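Local atomic coordinates of oligopeptide ABC transporter, periplasmic oligopeptide-binding protein, putative (Thermotoga maritima MSB8, PDB entry 5IPW), a protein that probably binds oligopeptides in the periplasm and delivers them to a membrane ABC transporter for uptake. Residues S476-R481 and D488-N493; I443-Q448 and I470-R475; S337-S342 and Q448-V453; I520-W525 and E547-V552. All coordinates share one frame; numbering follows the deposited sequence.

Interaction 1 of 4, residues S476-R481 and D488-N493; sequences SLFYER and DAMVWN
The ring of Phe478 lies beneath the sulfur of Met490 in a Met-aromatic contact: SD sits 4.0 Å from the ring centroid, over one face. Phe478 CB points toward strand 489-494, and CG is anti to the backbone N (chi1 -179°). At the ring's edge, near its plane, CZ meets the carbonyl oxygen Val491 O at 3.5 Å. Met490 suits this place because its chain is flexible: the bend at chi2 (-76°) sets SD over the ring, and CE beyond it lies 3.6 Å from Phe478 O. Further along, Phe478 CE2 approaches Trp492 CE3 at 3.9 Å; the two rings are nearly parallel but slid so far apart that they barely overlap. Tyr479 completes the aromatic cluster from another direction, turning its edge toward the indole face in an offset edge-to-face pair with centroids 5.8 Å apart and planes at 60°. Trp492 also meets Phe517 edge-to-face. An alanine in place of Trp492 would probably leave the Tyr479 edge without its aromatic face and open a gap beside Phe478 CE2. No hydrogen bond crosses between the two segments, so helix and strand are joined here by dispersion, ring electrostatics and the polarisable sulfur.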
loop_
_atom_site.group_PDB
_atom_site.type_symbol
_atom_site.label_atom_id
_atom_site.label_comp_id
_atom_site.label_asym_id
_atom_site.label_seq_id
_atom_site.Cartn_x
_atom_site.Cartn_y
_atom_site.Cartn_z
ATOM N N SER A 476 23.898 -5.438 6.688
ATOM C CA SER A 476 23.742 -6.320 7.843
ATOM C C SER A 476 24.461 -5.811 9.093
ATOM O O SER A 476 24.014 -6.085 10.205
ATOM C CB SER A 476 24.196 -7.750 7.521
ATOM O OG SER A 476 25.597 -7.895 7.676
ATOM N N LEU A 477 25.569 -5.092 8.916
ATOM C CA LEU A 477 26.273 -4.504 10.053
ATOM C C LEU A 477 25.455 -3.354 10.628
ATOM O O LEU A 477 25.348 -3.203 11.843
ATOM C CB LEU A 477 27.671 -4.010 9.654
ATOM C CG LEU A 477 28.548 -3.475 10.802
ATOM C CD1 LEU A 477 28.933 -4.580 11.774
ATOM C CD2 LEU A 477 29.800 -2.802 10.265
ATOM N N PHE A 478 24.901 -2.545 9.731
ATOM C CA PHE A 478 23.950 -1.485 10.067
ATOM C C PHE A 478 22.842 -2.013 10.978
ATOM O O PHE A 478 22.516 -1.392 11.985
ATOM C CB PHE A 478 23.360 -0.934 8.759
ATOM C CG PHE A 478 22.379 0.194 8.930
ATOM C CD1 PHE A 478 22.815 1.511 8.999
ATOM C CD2 PHE A 478 21.017 -0.053 8.957
ATOM C CE1 PHE A 478 21.912 2.555 9.132
ATOM C CE2 PHE A 478 20.111 0.984 9.088
ATOM C CZ PHE A 478 20.557 2.290 9.178
ATOM N N TYR A 479 22.277 -3.167 10.623
ATOM C CA TYR A 479 21.169 -3.753 11.375
ATOM C C TYR A 479 21.611 -4.358 12.701
ATOM O O TYR A 479 20.856 -4.326 13.678
ATOM C CB TYR A 479 20.437 -4.818 10.545
ATOM C CG TYR A 479 19.378 -4.264 9.619
ATOM C CD1 TYR A 479 18.277 -3.568 10.121
ATOM C CD2 TYR A 479 19.460 -4.454 8.241
ATOM C CE1 TYR A 479 17.304 -3.059 9.277
ATOM C CE2 TYR A 479 18.489 -3.954 7.389
ATOM C CZ TYR A 479 17.418 -3.254 7.911
ATOM O OH TYR A 479 16.456 -2.762 7.061
ATOM N N GLU A 480 22.817 -4.919 12.729
ATOM C CA GLU A 480 23.371 -5.511 13.952
ATOM C C GLU A 480 23.760 -4.440 14.976
ATOM O O GLU A 480 23.543 -4.604 16.177
ATOM C CB GLU A 480 24.544 -6.441 13.623
ATOM C CG GLU A 480 24.067 -7.801 13.113
ATOM C CD GLU A 480 25.165 -8.685 12.534
ATOM O OE1 GLU A 480 26.359 -8.426 12.796
ATOM O OE2 GLU A 480 24.814 -9.653 11.813
ATOM N N ARG A 481 24.313 -3.336 14.487
ATOM C CA ARG A 481 24.529 -2.152 15.314
ATOM C C ARG A 481 23.212 -1.628 15.899
ATOM O O ARG A 481 23.157 -1.255 17.064
ATOM C CB ARG A 481 25.193 -1.047 14.493
ATOM C CG ARG A 481 26.617 -1.344 14.067
ATOM C CD ARG A 481 27.618 -1.117 15.182
ATOM N NE ARG A 481 28.984 -1.377 14.728
ATOM C CZ ARG A 481 29.762 -0.508 14.077
ATOM N NH1 ARG A 481 29.337 0.724 13.784
ATOM N NH2 ARG A 481 30.990 -0.873 13.719
ATOM N N ASP A 488 24.654 6.484 17.679
ATOM C CA ASP A 488 24.182 7.790 18.109
ATOM C C ASP A 488 22.906 8.145 17.355
ATOM O O ASP A 488 21.912 8.571 17.953
ATOM C CB ASP A 488 25.247 8.858 17.832
ATOM C CG ASP A 488 26.598 8.504 18.414
ATOM O OD1 ASP A 488 26.627 7.983 19.537
ATOM O OD2 ASP A 488 27.628 8.742 17.754
ATOM N N ALA A 489 22.948 7.978 16.036
ATOM C CA ALA A 489 21.807 8.286 15.183
ATOM C C ALA A 489 21.754 7.392 13.938
ATOM O O ALA A 489 22.785 7.095 13.323
ATOM C CB ALA A 489 21.846 9.747 14.785
ATOM N N MET A 490 20.532 6.985 13.587
ATOM C CA MET A 490 20.251 6.113 12.444
ATOM C C MET A 490 19.350 6.825 11.440
ATOM O O MET A 490 18.296 7.364 11.817
ATOM C CB MET A 490 19.502 4.862 12.917
ATOM C CG MET A 490 20.313 3.888 13.752
ATOM S SD MET A 490 21.441 2.930 12.735
ATOM C CE MET A 490 21.943 1.660 13.879
ATOM N N VAL A 491 19.736 6.810 10.164
ATOM C CA VAL A 491 18.847 7.314 9.114
ATOM C C VAL A 491 18.199 6.159 8.346
ATOM O O VAL A 491 18.811 5.106 8.109
ATOM C CB VAL A 491 19.523 8.325 8.133
ATOM C CG1 VAL A 491 20.589 9.158 8.837
ATOM C CG2 VAL A 491 20.097 7.636 6.904
ATOM N N TRP A 492 16.948 6.383 7.964
ATOM C CA TRP A 492 16.189 5.445 7.148
ATOM C C TRP A 492 15.124 6.246 6.419
ATOM O O TRP A 492 14.782 7.355 6.847
ATOM C CB TRP A 492 15.522 4.397 8.039
ATOM C CG TRP A 492 15.023 3.172 7.325
ATOM C CD1 TRP A 492 13.720 2.827 7.083
ATOM C CD2 TRP A 492 15.820 2.111 6.796
ATOM N NE1 TRP A 492 13.663 1.622 6.429
ATOM C CE2 TRP A 492 14.938 1.161 6.241
ATOM C CE3 TRP A 492 17.194 1.871 6.736
ATOM C CZ2 TRP A 492 15.389 -0.001 5.632
ATOM C CZ3 TRP A 492 17.637 0.716 6.130
ATOM C CH2 TRP A 492 16.740 -0.204 5.583
ATOM N N ASN A 493 14.600 5.695 5.328
ATOM C CA ASN A 493 13.470 6.321 4.648
ATOM C C ASN A 493 12.237 6.204 5.520
ATOM O O ASN A 493 12.292 5.653 6.615
ATOM C CB ASN A 493 13.224 5.687 3.281
ATOM C CG ASN A 493 12.808 4.228 3.374
ATOM O OD1 ASN A 493 11.812 3.886 4.019
ATOM N ND2 ASN A 493 13.575 3.359 2.730
#

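Interaction 2 of 4, residues I443-Q448 and I470-R475; sequences ITVTGQ and IENLER
A beta-alpha-beta unit is closed here: strand 440-445 leads through helix 448-462 to strand 467-472, and the two strands lie side by side and parallel in one sheet. Glu471 N donates to Ile443 O at 3.0 Å, Val445 N to Glu471 O at 2.9 Å, and Leu473 N to Val445 O, so Val445 bridges Glu471 and Leu473, two residues apart, the regular pattern of parallel strands. On the face carrying Ile443 and Val445, Ile470 CD1 rests on Ile443 CB at 3.6 Å, beta-branched chains pointing the same way and suiting the extended backbone. That face is covered by helix 448-462, whose Val451 touches Val445. On the other face Thr444 CG2 meets Leu473 CD1 at 3.4 Å, and Phe478 of the next helix packs on Thr444. Beyond the strand, Thr446 OG1, anti to its backbone N (chi1 178°), bonds to Leu473 O at 2.9 Å. A valine in place of Thr446 would probably weaken the pairing of this residue with Leu473 just past the strands, leaving Leu473 O without its hydroxyl donor. Gly447, the N-cap of helix 448-462, has a positive phi of 111°, where a side chain would jam against the preceding carbonyl. Its N donates to Asn472 OD1 at 2.8 Å, lying in the plane of that side-chain carbonyl.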
loop_
_atom_site.group_PDB
_atom_site.type_symbol
_atom_site.label_atom_id
_atom_site.label_comp_id
_atom_site.label_asym_id
_atom_site.label_seq_id
_atom_site.Cartn_x
_atom_site.Cartn_y
_atom_site.Cartn_z
ATOM N N ILE A 443 26.469 10.060 12.559
ATOM C CA ILE A 443 25.264 9.651 11.857
ATOM C C ILE A 443 25.572 8.361 11.125
ATOM O O ILE A 443 26.487 8.305 10.300
ATOM C CB ILE A 443 24.799 10.709 10.837
ATOM C CG1 ILE A 443 24.445 12.016 11.553
ATOM C CG2 ILE A 443 23.593 10.201 10.052
ATOM C CD1 ILE A 443 24.244 13.191 10.621
ATOM N N THR A 444 24.799 7.328 11.439
ATOM C CA THR A 444 24.958 6.028 10.821
ATOM C C THR A 444 23.952 5.871 9.698
ATOM O O THR A 444 22.746 6.028 9.913
ATOM C CB THR A 444 24.710 4.908 11.839
ATOM O OG1 THR A 444 25.525 5.130 12.993
ATOM C CG2 THR A 444 25.029 3.538 11.228
ATOM N N VAL A 445 24.452 5.549 8.507
ATOM C CA VAL A 445 23.598 5.287 7.356
ATOM C C VAL A 445 24.025 4.002 6.670
ATOM O O VAL A 445 25.070 3.434 6.982
ATOM C CB VAL A 445 23.651 6.438 6.323
ATOM C CG1 VAL A 445 23.440 7.780 7.002
ATOM C CG2 VAL A 445 24.975 6.451 5.567
ATOM N N THR A 446 23.203 3.551 5.729
ATOM C CA THR A 446 23.596 2.500 4.797
ATOM C C THR A 446 23.097 2.881 3.403
ATOM O O THR A 446 21.910 3.141 3.207
ATOM C CB THR A 446 23.095 1.109 5.238
ATOM O OG1 THR A 446 23.478 0.127 4.269
ATOM C CG2 THR A 446 21.587 1.089 5.431
ATOM N N GLY A 447 24.024 2.965 2.452
ATOM C CA GLY A 447 23.700 3.348 1.079
ATOM C C GLY A 447 24.239 4.712 0.691
ATOM O O GLY A 447 23.990 5.711 1.374
ATOM N N GLN A 448 24.954 4.750 -0.433
ATOM C CA GLN A 448 25.554 5.986 -0.945
ATOM C C GLN A 448 24.566 7.151 -1.043
ATOM O O GLN A 448 24.946 8.310 -0.883
ATOM C CB GLN A 448 26.177 5.737 -2.325
ATOM C CG GLN A 448 26.957 6.918 -2.890
ATOM C CD GLN A 448 28.026 7.409 -1.935
ATOM O OE1 GLN A 448 28.006 8.561 -1.501
ATOM N NE2 GLN A 448 28.954 6.524 -1.584
ATOM N N ILE A 470 29.775 11.067 9.188
ATOM C CA ILE A 470 28.885 10.155 8.495
ATOM C C ILE A 470 29.589 8.825 8.294
ATOM O O ILE A 470 30.613 8.765 7.612
ATOM C CB ILE A 470 28.490 10.727 7.114
ATOM C CG1 ILE A 470 27.844 12.115 7.251
ATOM C CG2 ILE A 470 27.572 9.769 6.368
ATOM C CD1 ILE A 470 26.618 12.174 8.139
ATOM N N GLU A 471 29.053 7.761 8.888
ATOM C CA GLU A 471 29.563 6.421 8.615
ATOM C C GLU A 471 28.551 5.660 7.767
ATOM O O GLU A 471 27.358 5.624 8.071
ATOM C CB GLU A 471 29.943 5.658 9.902
ATOM C CG GLU A 471 28.804 5.272 10.844
ATOM C CD GLU A 471 29.274 4.461 12.056
ATOM O OE1 GLU A 471 28.410 3.981 12.818
ATOM O OE2 GLU A 471 30.497 4.291 12.253
ATOM N N ASN A 472 29.046 5.086 6.679
ATOM C CA ASN A 472 28.241 4.291 5.779
ATOM C C ASN A 472 28.561 2.827 6.016
ATOM O O ASN A 472 29.651 2.364 5.687
ATOM C CB ASN A 472 28.550 4.672 4.332
ATOM C CG ASN A 472 27.713 3.898 3.330
ATOM O OD1 ASN A 472 26.508 3.731 3.512
ATOM N ND2 ASN A 472 28.346 3.418 2.269
ATOM N N LEU A 473 27.616 2.098 6.595
ATOM C CA LEU A 473 27.837 0.699 6.925
ATOM C C LEU A 473 27.148 -0.208 5.931
ATOM O O LEU A 473 26.115 0.138 5.358
ATOM C CB LEU A 473 27.321 0.384 8.332
ATOM C CG LEU A 473 27.720 1.353 9.449
ATOM C CD1 LEU A 473 27.148 0.880 10.780
ATOM C CD2 LEU A 473 29.232 1.506 9.529
ATOM N N GLU A 474 27.733 -1.379 5.738
ATOM C CA GLU A 474 27.096 -2.445 4.986
ATOM C C GLU A 474 25.777 -2.872 5.676
ATOM O O GLU A 474 25.683 -2.894 6.902
ATOM C CB GLU A 474 28.095 -3.599 4.824
ATOM C CG GLU A 474 27.525 -4.908 4.311
ATOM C CD GLU A 474 27.114 -5.841 5.430
ATOM O OE1 GLU A 474 27.861 -5.964 6.426
ATOM O OE2 GLU A 474 26.036 -6.458 5.305
ATOM N N ARG A 475 24.770 -3.185 4.862
ATOM C CA ARG A 475 23.394 -3.478 5.311
ATOM C C ARG A 475 23.275 -4.265 6.626
ATOM O O ARG A 475 22.611 -3.824 7.560
ATOM C CB ARG A 475 22.650 -4.249 4.209
ATOM C CG ARG A 475 21.130 -4.243 4.319
ATOM C CD ARG A 475 20.541 -2.950 3.782
ATOM N NE ARG A 475 19.202 -3.136 3.226
ATOM C CZ ARG A 475 18.515 -2.202 2.565
ATOM N NH1 ARG A 475 19.030 -0.986 2.364
ATOM N NH2 ARG A 475 17.301 -2.481 2.099
#

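Interaction 3 of 4, residues S337-S342 and Q448-V453; sequences SASRIS and QFHVDV
The His450 imidazole presents its edge to Ser339 and one face to Phe449, its neighbour on the helix, whose CD2 lies over the ring centre. At that edge ND1 forms a hydrogen bond with Ser339 OG at 2.6 Å, in which either atom could be the donor. The Phe449 ring in turn has Val453 CG2 above one face, offset toward the rim, while Ala338 O comes to its edge, 3.7 Å from CE2. The same Ala338 O stands 3.4 Å from His450 CE1, obliquely to the imidazole. A serine suits this buried place: with OG anti to its backbone N (chi1 -172°), the small side chain carries a hydroxyl to ND1 and also bonds the indole NE1 of Trp454, so OG has two polar partners. Val453 CG1 packs against OG at 3.9 Å, adding an apolar wall. Just before, Ser337 OG accepts from Ser339 N at 2.8 Å in an ST turn, at the corner where the chain changes direction. From there strand 340-343 runs between strands 489-494 and 589-591 of the mixed sheet, with His450 of helix 448-462 touching Val491, while Phe379 and Leu378 of helix 371-379 pack on Ala338 and Val453 respectively.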
loop_
_atom_site.group_PDB
_atom_site.type_symbol
_atom_site.label_atom_id
_atom_site.label_comp_id
_atom_site.label_asym_id
_atom_site.label_seq_id
_atom_site.Cartn_x
_atom_site.Cartn_y
_atom_site.Cartn_z
ATOM N N SER A 337 9.153 10.692 4.021
ATOM C CA SER A 337 10.470 11.224 3.760
ATOM C C SER A 337 11.270 10.210 2.978
ATOM O O SER A 337 11.109 9.010 3.163
ATOM C CB SER A 337 11.194 11.519 5.066
ATOM O OG SER A 337 12.581 11.668 4.824
ATOM N N ALA A 338 12.136 10.695 2.103
ATOM C CA ALA A 338 13.068 9.826 1.405
ATOM C C ALA A 338 14.269 9.486 2.294
ATOM O O ALA A 338 14.959 8.494 2.050
ATOM C CB ALA A 338 13.542 10.488 0.126
ATOM N N SER A 339 14.527 10.313 3.309
ATOM C CA SER A 339 15.685 10.116 4.182
ATOM C C SER A 339 15.542 10.874 5.495
ATOM O O SER A 339 15.846 12.057 5.561
ATOM C CB SER A 339 16.967 10.554 3.467
ATOM O OG SER A 339 18.118 10.206 4.219
ATOM N N ARG A 340 15.072 10.175 6.530
ATOM C CA ARG A 340 14.883 10.758 7.859
ATOM C C ARG A 340 15.897 10.208 8.860
ATOM O O ARG A 340 16.635 9.274 8.553
ATOM C CB ARG A 340 13.445 10.552 8.369
ATOM C CG ARG A 340 12.881 9.137 8.298
ATOM C CD ARG A 340 13.351 8.198 9.408
ATOM N NE ARG A 340 12.713 6.889 9.266
ATOM C CZ ARG A 340 12.551 5.988 10.236
ATOM N NH1 ARG A 340 12.986 6.211 11.473
ATOM N NH2 ARG A 340 11.941 4.840 9.956
ATOM N N ILE A 341 15.922 10.801 10.053
ATOM C CA ILE A 341 16.846 10.407 11.112
ATOM C C ILE A 341 16.141 10.343 12.460
ATOM O O ILE A 341 15.209 11.101 12.737
ATOM C CB ILE A 341 18.051 11.374 11.209
ATOM C CG1 ILE A 341 19.163 10.785 12.082
ATOM C CG2 ILE A 341 17.631 12.738 11.748
ATOM C CD1 ILE A 341 20.436 11.608 12.067
ATOM N N SER A 342 16.582 9.410 13.290
ATOM C CA SER A 342 16.197 9.399 14.689
ATOM C C SER A 342 17.476 9.312 15.516
ATOM O O SER A 342 18.446 8.663 15.119
ATOM C CB SER A 342 15.228 8.253 15.004
ATOM O OG SER A 342 15.592 7.054 14.357
ATOM N N GLN A 448 24.954 4.750 -0.433
ATOM C CA GLN A 448 25.554 5.986 -0.945
ATOM C C GLN A 448 24.566 7.151 -1.043
ATOM O O GLN A 448 24.946 8.310 -0.883
ATOM C CB GLN A 448 26.177 5.737 -2.325
ATOM C CG GLN A 448 26.957 6.918 -2.890
ATOM C CD GLN A 448 28.026 7.409 -1.935
ATOM O OE1 GLN A 448 28.006 8.561 -1.501
ATOM N NE2 GLN A 448 28.954 6.524 -1.584
ATOM N N PHE A 449 23.305 6.843 -1.324
ATOM C CA PHE A 449 22.293 7.873 -1.433
ATOM C C PHE A 449 22.184 8.639 -0.131
ATOM O O PHE A 449 22.247 9.862 -0.132
ATOM C CB PHE A 449 20.934 7.277 -1.814
ATOM C CG PHE A 449 19.776 8.203 -1.554
ATOM C CD1 PHE A 449 19.640 9.385 -2.272
ATOM C CD2 PHE A 449 18.829 7.898 -0.578
ATOM C CE1 PHE A 449 18.578 10.244 -2.029
ATOM C CE2 PHE A 449 17.762 8.753 -0.331
ATOM C CZ PHE A 449 17.638 9.928 -1.057
ATOM N N HIS A 450 22.029 7.918 0.976
ATOM C CA HIS A 450 21.827 8.556 2.283
ATOM C C HIS A 450 23.069 9.318 2.762
ATOM O O HIS A 450 22.951 10.350 3.425
ATOM C CB HIS A 450 21.411 7.521 3.327
ATOM C CG HIS A 450 20.001 7.044 3.173
ATOM N ND1 HIS A 450 18.913 7.811 3.531
ATOM C CD2 HIS A 450 19.500 5.873 2.712
ATOM C CE1 HIS A 450 17.803 7.135 3.292
ATOM N NE2 HIS A 450 18.132 5.956 2.795
ATOM N N VAL A 451 24.251 8.801 2.427
ATOM C CA VAL A 451 25.502 9.509 2.688
ATOM C C VAL A 451 25.389 10.930 2.145
ATOM O O VAL A 451 25.536 11.900 2.889
ATOM C CB VAL A 451 26.702 8.797 2.024
ATOM C CG1 VAL A 451 27.945 9.679 2.026
ATOM C CG2 VAL A 451 26.991 7.473 2.718
ATOM N N ASP A 452 25.098 11.033 0.851
ATOM C CA ASP A 452 24.994 12.327 0.160
ATOM C C ASP A 452 24.039 13.282 0.860
ATOM O O ASP A 452 24.342 14.463 1.028
ATOM C CB ASP A 452 24.523 12.137 -1.285
ATOM C CG ASP A 452 25.435 11.236 -2.082
ATOM O OD1 ASP A 452 26.584 11.025 -1.640
ATOM O OD2 ASP A 452 25.005 10.736 -3.143
ATOM N N VAL A 453 22.888 12.760 1.267
ATOM C CA VAL A 453 21.862 13.567 1.925
ATOM C C VAL A 453 22.426 14.224 3.177
ATOM O O VAL A 453 22.382 15.449 3.326
ATOM C CB VAL A 453 20.635 12.721 2.332
ATOM C CG1 VAL A 453 19.576 13.586 3.007
ATOM C CG2 VAL A 453 20.042 12.006 1.124
#

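Interaction 4 of 4, residues I520-W525 and E547-V552; sequences IGWSGW and EPPEVV
Trp522 lays its indole on two successive prolines. Its CB is 4.1 Å from Pro548 CB; the next atoms out, CG and CD2, face that same methylene, with CD2 at 3.5 Å. NE1 has Pro548 CA beneath it, and the five-membered ring receives Pro548 CB in a CH-pi contact, 16° off the ring normal. Towards the tip, CZ2 and CH2 meet Pro549 CD, which lies over the same face, 3.9 Å from the centroid of the six-membered ring. Last, CZ3 approaches Val552 CG2 obliquely at 3.8 Å. Proline suits this place because its rigid, flat-sided ring packs well on an indole, and the C-H groups of Pro549 CD are probably somewhat polarised by the nitrogen they adjoin. The contact brings together the beginnings of two helices: Pro549 is the N-cap of helix 550-564, and Trp522 lies near the start of helix 523-534. Trp525, in the first turn of that helix, continues the pattern: its CB touches Pro548 CD at 3.5 Å, and its five-membered ring takes Glu547 CA over a face, 3.9 Å from the centroid. The extended Glu547 chain then crosses the indole, CG lying 3.8 Å from Trp525 CE3, and its carboxylate is stacked on the ring, the two planes 19° apart. The polar ends find partners beyond: Trp525 NE1 bonds to Gly545 O, and Glu547 OE2 to Tyr553 OH.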
loop_
_atom_site.group_PDB
_atom_site.type_symbol
_atom_site.label_atom_id
_atom_site.label_comp_id
_atom_site.label_asym_id
_atom_site.label_seq_id
_atom_site.Cartn_x
_atom_site.Cartn_y
_atom_site.Cartn_z
ATOM N N ILE A 520 13.737 1.837 19.192
ATOM C CA ILE A 520 14.240 0.468 19.279
ATOM C C ILE A 520 14.866 0.170 20.647
ATOM O O ILE A 520 14.625 -0.892 21.217
ATOM C CB ILE A 520 15.197 0.126 18.106
ATOM C CG1 ILE A 520 15.441 -1.379 18.046
ATOM C CG2 ILE A 520 16.515 0.872 18.202
ATOM C CD1 ILE A 520 16.101 -1.818 16.759
ATOM N N GLY A 521 15.626 1.120 21.184
ATOM C CA GLY A 521 16.168 1.012 22.536
ATOM C C GLY A 521 15.119 0.865 23.635
ATOM O O GLY A 521 15.392 0.263 24.668
ATOM N N TRP A 522 13.919 1.404 23.421
ATOM C CA TRP A 522 12.825 1.272 24.393
ATOM C C TRP A 522 12.004 -0.020 24.260
ATOM O O TRP A 522 11.053 -0.226 25.021
ATOM C CB TRP A 522 11.890 2.489 24.307
ATOM C CG TRP A 522 12.544 3.784 24.688
ATOM C CD1 TRP A 522 13.460 3.974 25.680
ATOM C CD2 TRP A 522 12.309 5.076 24.109
ATOM N NE1 TRP A 522 13.828 5.295 25.740
ATOM C CE2 TRP A 522 13.130 5.996 24.792
ATOM C CE3 TRP A 522 11.481 5.547 23.083
ATOM C CZ2 TRP A 522 13.153 7.358 24.480
ATOM C CZ3 TRP A 522 11.510 6.908 22.767
ATOM C CH2 TRP A 522 12.343 7.792 23.462
ATOM N N SER A 523 12.376 -0.894 23.321
ATOM C CA SER A 523 11.640 -2.147 23.074
ATOM C C SER A 523 11.452 -3.018 24.312
ATOM O O SER A 523 10.463 -3.748 24.412
ATOM C CB SER A 523 12.342 -2.972 21.993
ATOM O OG SER A 523 12.360 -2.283 20.755
ATOM N N GLY A 524 12.408 -2.965 25.237
ATOM C CA GLY A 524 12.300 -3.702 26.494
ATOM C C GLY A 524 11.089 -3.240 27.283
ATOM O O GLY A 524 10.186 -4.026 27.585
ATOM N N TRP A 525 11.067 -1.947 27.583
ATOM C CA TRP A 525 9.992 -1.337 28.364
ATOM C C TRP A 525 8.642 -1.354 27.653
ATOM O O TRP A 525 7.615 -1.616 28.281
ATOM C CB TRP A 525 10.369 0.102 28.732
ATOM C CG TRP A 525 11.398 0.162 29.811
ATOM C CD1 TRP A 525 12.751 0.273 29.658
ATOM C CD2 TRP A 525 11.157 0.093 31.216
ATOM N NE1 TRP A 525 13.366 0.287 30.886
ATOM C CE2 TRP A 525 12.409 0.179 31.860
ATOM C CE3 TRP A 525 10.001 -0.024 31.996
ATOM C CZ2 TRP A 525 12.538 0.149 33.248
ATOM C CZ3 TRP A 525 10.129 -0.054 33.375
ATOM C CH2 TRP A 525 11.390 0.031 33.987
ATOM N N GLU A 547 13.855 4.156 30.732
ATOM C CA GLU A 547 12.432 4.071 30.448
ATOM C C GLU A 547 12.079 5.169 29.444
ATOM O O GLU A 547 12.702 6.233 29.459
ATOM C CB GLU A 547 11.630 4.246 31.735
ATOM C CG GLU A 547 10.181 3.800 31.627
ATOM C CD GLU A 547 9.441 3.835 32.951
ATOM O OE1 GLU A 547 10.039 4.247 33.969
ATOM O OE2 GLU A 547 8.253 3.443 32.973
ATOM N N PRO A 548 11.106 4.906 28.545
ATOM C CA PRO A 548 10.672 5.944 27.595
ATOM C C PRO A 548 9.826 7.029 28.248
ATOM O O PRO A 548 9.240 6.785 29.303
ATOM C CB PRO A 548 9.797 5.171 26.595
ATOM C CG PRO A 548 9.350 3.956 27.330
ATOM C CD PRO A 548 10.486 3.600 28.244
ATOM N N PRO A 549 9.748 8.217 27.614
ATOM C CA PRO A 549 8.767 9.241 27.976
ATOM C C PRO A 549 7.343 8.678 28.072
ATOM O O PRO A 549 7.031 7.669 27.445
ATOM C CB PRO A 549 8.855 10.235 26.817
ATOM C CG PRO A 549 10.233 10.091 26.283
ATOM C CD PRO A 549 10.675 8.682 26.567
ATOM N N GLU A 550 6.489 9.339 28.845
ATOM C CA GLU A 550 5.111 8.879 29.052
ATOM C C GLU A 550 4.279 8.998 27.767
ATOM O O GLU A 550 3.351 8.224 27.528
ATOM C CB GLU A 550 4.456 9.686 30.179
ATOM C CG GLU A 550 3.255 9.002 30.814
ATOM C CD GLU A 550 3.603 7.662 31.443
ATOM O OE1 GLU A 550 4.706 7.539 32.012
ATOM O OE2 GLU A 550 2.777 6.727 31.370
ATOM N N VAL A 551 4.633 9.977 26.945
ATOM C CA VAL A 551 3.964 10.206 25.676
ATOM C C VAL A 551 4.147 9.023 24.699
ATOM O O VAL A 551 3.306 8.805 23.821
ATOM C CB VAL A 551 4.439 11.547 25.070
ATOM C CG1 VAL A 551 5.864 11.450 24.547
ATOM C CG2 VAL A 551 3.478 12.026 23.997
ATOM N N VAL A 552 5.231 8.261 24.860
ATOM C CA VAL A 552 5.437 7.027 24.092
ATOM C C VAL A 552 4.462 5.940 24.539
ATOM O O VAL A 552 3.825 5.296 23.708
ATOM C CB VAL A 552 6.890 6.514 24.214
ATOM C CG1 VAL A 552 7.047 5.135 23.593
ATOM C CG2 VAL A 552 7.857 7.484 23.551
#

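Interactions 1, 2 and 3 are built round one mixed sheet, in the order 467-472, 440-445, 489-494, 340-343, 589-591. Their centres lie close: about 7 Å between 1 and 2, 9 Å between 2 and 3, and 11 Å between 1 and 3. Interactions 2 and 3 share Gln448, where helix 448-462 begins after strand 440-445, and their segments alternate along the chain; interaction 1 follows both. Strand 489-494 bonds through its backbone to strands 440-445 and 340-343. Interaction 4, about 18 Å from interaction 1 between centres, joins helices 523-534 and 550-564, which come between strands 489-494 and 589-591 in the chain. Segments from 337 to 493 thus meet in one sheet with helices packed on it, within the family 5 solute-binding range.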